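Local coordinates for protein scavenger receptor with C-type lectin type I (Homo sapiens, PDB 2OX8) that probably acts as a cell-surface scavenger receptor whose C-type lectin carbohydrate-recognition domain binds the leukocyte glycan Lewis(x), at residues 30-35 against 126-131; 61-66 against 116-121. All coordinates share one frame; numbering follows the deposited sequence.

In the fold
Followed from the N terminus, after the strands 9-12 and 15-19 the chain forms helix 26-35, whose last turns meet their partner more than ninety residues later. Strand 62-67 follows, after strand 39-40 and helix 46-55, and receives its own partner when strand 115-118 and the loop after it arrive, closing interaction 2. Only then does strand 125-131 run back to helix 26-35 and close interaction 1, so the loop of 61-66 against 116-121 is nested inside that of 30-35 against 126-131. The two meet in the sheet, where strands 62-67 and 125-131 are parallel neighbours and Phe126 packs on Trp63. Interaction 1 ties helix to sheet, while interaction 2 joins strand 62-67 to the end of strand 115-118 and the loop that follows.

Interaction 1 (30-35 against 126-131); sequences KLFCED and FICEKD. With ZN (zinc ion), chain F; ZN (zinc ion), chain G.
With SG anti to the carbonyl carbon in both Cys33 (chi1 -59°) and Cys128 (chi1 -68°), the helix and the strand each send a sulfur toward the other, and the two join in a disulfide. The Cys33 SG to Cys128 SG bond is 2.1 Å long, and its chi3 of -84° is close to the unstrained right angle; the CA atoms of Cys33 and Cys128 lie 5.4 Å apart. Beside the disulfide the aromatic rings meet. Phe126 turns an edge to a face of Phe32, an edge-to-face pair in which Phe126 CE1 comes to 3.4 Å from Phe32 CD2 and Phe126 CZ lies above the Phe32 plane, offset toward its rim. The disulfide borders both rings: Cys128 SG sits at the edge of Phe32, 3.6 Å from its CD2, while Cys33 SG approaches Phe126 CD1 obliquely at 4.1 Å.

This bond from the first helix to the last strand is the long-range disulfide of the C-type lectin fold. On the strand, Glu129 points away from the helix, and its OE2 binds a zinc ion at 1.9 Å together with Glu48 and the carbonyl of Phe42. Asp131, farther along, shares a second zinc ion with Asp14 through OD2.

Apolar rings and sulfur make up the helix-strand contact itself, whereas the acidic groups of the strand are turned to metal. The chemistry implies a covalent clasp lodged beside an aromatic pair, fixing the helix against the strand without relying on polar bonds between them.

Interaction 2 (61-66 against 116-121); sequences SHWIGL and NDFQCE. With ZN (zinc ion), chain I.
Trp63 reaches across with the far rim of its indole, laying CZ3 and CH2 beside the CB of Phe118 and the backbone that follows it. Trp63 CZ3 is 4.0 Å from Phe118 CB, and Trp63 CH2 comes to 3.3 Å from Gln119 O, which lies near the indole plane at its edge. The same CH2 also nears the CA of Cys120. The six-membered ring of Trp63 and the ring of Phe118 are steeply inclined, with planes at 74° and centroids 5.8 Å apart. At its other end the indole is held by NE1, hydrogen-bonded to the carbonyl of Glu24.

Both segments belong to the C-type lectin fold: strand 106-109 pairs with 62-67 and with 115-118, so the contact spans from one neighbour of that strand to the other. Beyond 115-118, Cys120 is tied back to Cys106 by a disulfide, and Gln119 NE2 donates to Cys120 O at 3.1 Å. Ser61 meets the tip of Phe118: OG stands anti to the backbone N (chi1 -160°), close to CZ and CE2 of the ring, and is hydrogen-bonded to Leu109 O. One face of the Phe118 ring has Asn116 ND2 3.9 Å above its plane, over the centre. His62 points away from Phe118; its NE2 binds a zinc ion at 2.0 Å, which Glu60 and two waters also coordinate.

Interaction 1 (30-35 against 126-131)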
# COMPACT_ATOMS: atom_id res chain seq x y z
N LYS A 30 -0.49 -3.65 9.17
CA LYS A 30 -1.36 -2.56 9.59
C LYS A 30 -1.06 -2.12 11.01
O LYS A 30 -0.95 -0.93 11.30
CB LYS A 30 -2.81 -3.03 9.48
CG LYS A 30 -3.84 -1.98 9.84
CD LYS A 30 -5.16 -2.24 9.13
CE LYS A 30 -6.23 -1.29 9.61
NZ LYS A 30 -7.39 -1.22 8.68
N LEU A 31 -0.90 -3.10 11.90
CA LEU A 31 -0.62 -2.82 13.31
C LEU A 31 0.80 -2.34 13.60
O LEU A 31 1.04 -1.66 14.60
CB LEU A 31 -0.96 -4.07 14.14
CG LEU A 31 -2.47 -4.38 14.15
CD1 LEU A 31 -2.72 -5.87 14.45
CD2 LEU A 31 -3.16 -3.48 15.17
N PHE A 32 1.75 -2.70 12.74
CA PHE A 32 3.14 -2.29 12.92
C PHE A 32 3.26 -0.79 12.68
O PHE A 32 3.82 -0.07 13.50
CB PHE A 32 4.04 -3.06 11.95
CG PHE A 32 5.45 -2.56 11.89
CD1 PHE A 32 6.48 -3.26 12.50
CD2 PHE A 32 5.75 -1.37 11.21
CE1 PHE A 32 7.80 -2.80 12.44
CE2 PHE A 32 7.06 -0.89 11.15
CZ PHE A 32 8.09 -1.62 11.77
N CYS A 33 2.72 -0.31 11.56
CA CYS A 33 2.76 1.12 11.26
C CYS A 33 2.00 1.90 12.34
O CYS A 33 2.41 2.98 12.77
CB CYS A 33 2.12 1.43 9.92
SG CYS A 33 2.78 0.64 8.43
N GLU A 34 0.86 1.36 12.74
CA GLU A 34 0.02 1.98 13.75
C GLU A 34 0.83 2.30 14.99
O GLU A 34 0.83 3.43 15.48
CB GLU A 34 -1.14 1.05 14.09
CG GLU A 34 -2.52 1.66 13.95
CD GLU A 34 -3.60 0.61 13.66
OE1 GLU A 34 -3.73 -0.37 14.42
OE2 GLU A 34 -4.33 0.78 12.65
N ASP A 35 1.56 1.32 15.50
CA ASP A 35 2.33 1.56 16.70
C ASP A 35 3.58 2.45 16.50
O ASP A 35 4.20 2.91 17.46
CB ASP A 35 2.61 0.21 17.36
CG ASP A 35 1.31 -0.41 17.97
OD1 ASP A 35 0.99 -0.10 19.14
OD2 ASP A 35 0.58 -1.18 17.28
N PHE A 126 5.96 -4.30 3.53
CA PHE A 126 5.01 -3.20 3.57
C PHE A 126 5.66 -1.84 3.74
O PHE A 126 6.80 -1.72 4.19
CB PHE A 126 4.01 -3.45 4.71
CG PHE A 126 4.65 -3.63 6.05
CD1 PHE A 126 4.92 -2.54 6.85
CD2 PHE A 126 5.05 -4.89 6.48
CE1 PHE A 126 5.59 -2.69 8.06
CE2 PHE A 126 5.72 -5.05 7.69
CZ PHE A 126 5.99 -3.95 8.48
N ILE A 127 4.92 -0.80 3.37
CA ILE A 127 5.41 0.57 3.47
C ILE A 127 4.59 1.36 4.50
O ILE A 127 3.36 1.39 4.44
CB ILE A 127 5.31 1.28 2.08
CG1 ILE A 127 6.14 0.52 1.05
CG2 ILE A 127 5.81 2.72 2.19
CD1 ILE A 127 6.10 1.15 -0.35
N CYS A 128 5.28 1.97 5.44
CA CYS A 128 4.62 2.78 6.45
C CYS A 128 4.84 4.25 6.09
O CYS A 128 5.87 4.63 5.52
CB CYS A 128 5.18 2.49 7.84
SG CYS A 128 4.82 0.84 8.51
N GLU A 129 3.88 5.08 6.45
CA GLU A 129 3.94 6.48 6.12
C GLU A 129 3.36 7.33 7.25
O GLU A 129 2.48 6.88 7.99
CB GLU A 129 3.14 6.69 4.82
CG GLU A 129 2.92 8.14 4.38
CD GLU A 129 1.91 8.25 3.23
OE1 GLU A 129 0.76 7.80 3.40
OE2 GLU A 129 2.25 8.81 2.17
N LYS A 130 3.89 8.54 7.40
CA LYS A 130 3.39 9.49 8.40
C LYS A 130 3.82 10.89 7.99
O LYS A 130 4.95 11.11 7.58
CB LYS A 130 3.88 9.16 9.80
CG LYS A 130 5.39 9.12 9.98
CD LYS A 130 5.73 8.83 11.44
CE LYS A 130 7.17 8.35 11.62
NZ LYS A 130 7.31 7.81 13.01
N ASP A 131 2.89 11.84 8.09
CA ASP A 131 3.13 13.23 7.73
C ASP A 131 3.60 14.01 8.97
O ASP A 131 2.92 14.03 9.98
CB ASP A 131 1.83 13.81 7.14
CG ASP A 131 1.86 15.32 6.98
OD1 ASP A 131 2.07 16.04 7.98
OD2 ASP A 131 1.66 15.80 5.86
ZN ZN F . 1.18 9.31 0.73
ZN ZN G . 1.44 17.10 4.63

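Interaction 2 (61-66 against 116-121)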
# COMPACT_ATOMS: atom_id res chain seq x y z
N SER A 61 7.12 -7.46 -3.27
CA SER A 61 5.85 -6.75 -3.37
C SER A 61 5.59 -6.11 -1.99
O SER A 61 5.94 -6.70 -0.97
CB SER A 61 4.75 -7.76 -3.71
OG SER A 61 3.61 -7.14 -4.27
N HIS A 62 4.99 -4.92 -1.95
CA HIS A 62 4.71 -4.23 -0.68
C HIS A 62 3.24 -3.88 -0.49
O HIS A 62 2.58 -3.45 -1.43
CB HIS A 62 5.51 -2.92 -0.61
CG HIS A 62 6.99 -3.12 -0.53
ND1 HIS A 62 7.70 -2.97 0.65
CD2 HIS A 62 7.90 -3.48 -1.47
CE1 HIS A 62 8.97 -3.24 0.43
NE2 HIS A 62 9.12 -3.55 -0.85
N TRP A 63 2.72 -4.05 0.73
CA TRP A 63 1.32 -3.70 1.03
C TRP A 63 1.16 -2.18 1.04
O TRP A 63 2.08 -1.47 1.44
CB TRP A 63 0.88 -4.15 2.42
CG TRP A 63 0.72 -5.58 2.70
CD1 TRP A 63 1.40 -6.30 3.62
CD2 TRP A 63 -0.22 -6.48 2.09
NE1 TRP A 63 0.96 -7.59 3.64
CE2 TRP A 63 -0.04 -7.74 2.71
CE3 TRP A 63 -1.20 -6.35 1.09
CZ2 TRP A 63 -0.80 -8.86 2.37
CZ3 TRP A 63 -1.95 -7.46 0.75
CH2 TRP A 63 -1.74 -8.71 1.39
N ILE A 64 0.00 -1.69 0.61
CA ILE A 64 -0.28 -0.26 0.67
C ILE A 64 -1.60 -0.11 1.47
O ILE A 64 -2.34 -1.09 1.61
CB ILE A 64 -0.38 0.36 -0.75
CG1 ILE A 64 -1.49 -0.29 -1.58
CG2 ILE A 64 0.93 0.18 -1.45
CD1 ILE A 64 -1.64 0.35 -2.99
N GLY A 65 -1.88 1.06 2.01
CA GLY A 65 -3.08 1.22 2.82
C GLY A 65 -4.37 1.36 2.02
O GLY A 65 -5.07 2.37 2.13
N LEU A 66 -4.68 0.33 1.24
CA LEU A 66 -5.85 0.34 0.39
C LEU A 66 -6.57 -0.98 0.56
O LEU A 66 -5.95 -2.05 0.52
CB LEU A 66 -5.43 0.53 -1.07
CG LEU A 66 -6.52 0.72 -2.13
CD1 LEU A 66 -7.51 1.80 -1.71
CD2 LEU A 66 -5.85 1.08 -3.47
N ASN A 116 -1.90 -4.15 -7.22
CA ASN A 116 -2.53 -5.42 -7.47
C ASN A 116 -3.28 -5.70 -6.18
O ASN A 116 -2.90 -5.22 -5.12
CB ASN A 116 -1.43 -6.47 -7.71
CG ASN A 116 -1.97 -7.78 -8.28
OD1 ASN A 116 -2.82 -7.78 -9.18
ND2 ASN A 116 -1.47 -8.90 -7.77
N ASP A 117 -4.37 -6.45 -6.26
CA ASP A 117 -5.09 -6.74 -5.04
C ASP A 117 -4.83 -8.19 -4.69
O ASP A 117 -5.35 -9.09 -5.32
CB ASP A 117 -6.59 -6.48 -5.22
CG ASP A 117 -7.22 -7.43 -6.19
OD1 ASP A 117 -6.71 -7.52 -7.33
OD2 ASP A 117 -8.23 -8.07 -5.83
N PHE A 118 -3.99 -8.39 -3.69
CA PHE A 118 -3.63 -9.72 -3.22
C PHE A 118 -4.63 -10.10 -2.15
O PHE A 118 -5.55 -9.34 -1.85
CB PHE A 118 -2.24 -9.72 -2.58
CG PHE A 118 -1.22 -8.94 -3.34
CD1 PHE A 118 -1.34 -7.56 -3.49
CD2 PHE A 118 -0.12 -9.58 -3.90
CE1 PHE A 118 -0.37 -6.84 -4.18
CE2 PHE A 118 0.85 -8.86 -4.59
CZ PHE A 118 0.72 -7.50 -4.74
N GLN A 119 -4.45 -11.29 -1.58
CA GLN A 119 -5.32 -11.71 -0.50
C GLN A 119 -4.59 -11.38 0.79
O GLN A 119 -3.38 -11.58 0.91
CB GLN A 119 -5.61 -13.21 -0.51
CG GLN A 119 -6.49 -13.59 0.68
CD GLN A 119 -6.50 -15.07 0.98
OE1 GLN A 119 -7.18 -15.85 0.31
NE2 GLN A 119 -5.75 -15.47 2.00
N CYS A 120 -5.32 -10.86 1.76
CA CYS A 120 -4.72 -10.53 3.04
C CYS A 120 -4.23 -11.86 3.61
O CYS A 120 -4.36 -12.90 2.95
CB CYS A 120 -5.77 -9.87 3.92
SG CYS A 120 -6.93 -8.83 2.96
N GLU A 121 -3.67 -11.86 4.81
CA GLU A 121 -3.18 -13.11 5.39
C GLU A 121 -2.01 -13.67 4.57
O GLU A 121 -1.29 -14.55 5.02
CB GLU A 121 -4.30 -14.14 5.51
CG GLU A 121 -5.23 -13.87 6.69
CD GLU A 121 -6.24 -14.98 6.92
OE1 GLU A 121 -7.16 -15.13 6.09
OE2 GLU A 121 -6.12 -15.70 7.94
ZN ZN I . 11.08 -3.24 -1.37
O HOH W 1 10.19 -4.09 -3.48
O HOH W 2 12.66 -1.54 -0.82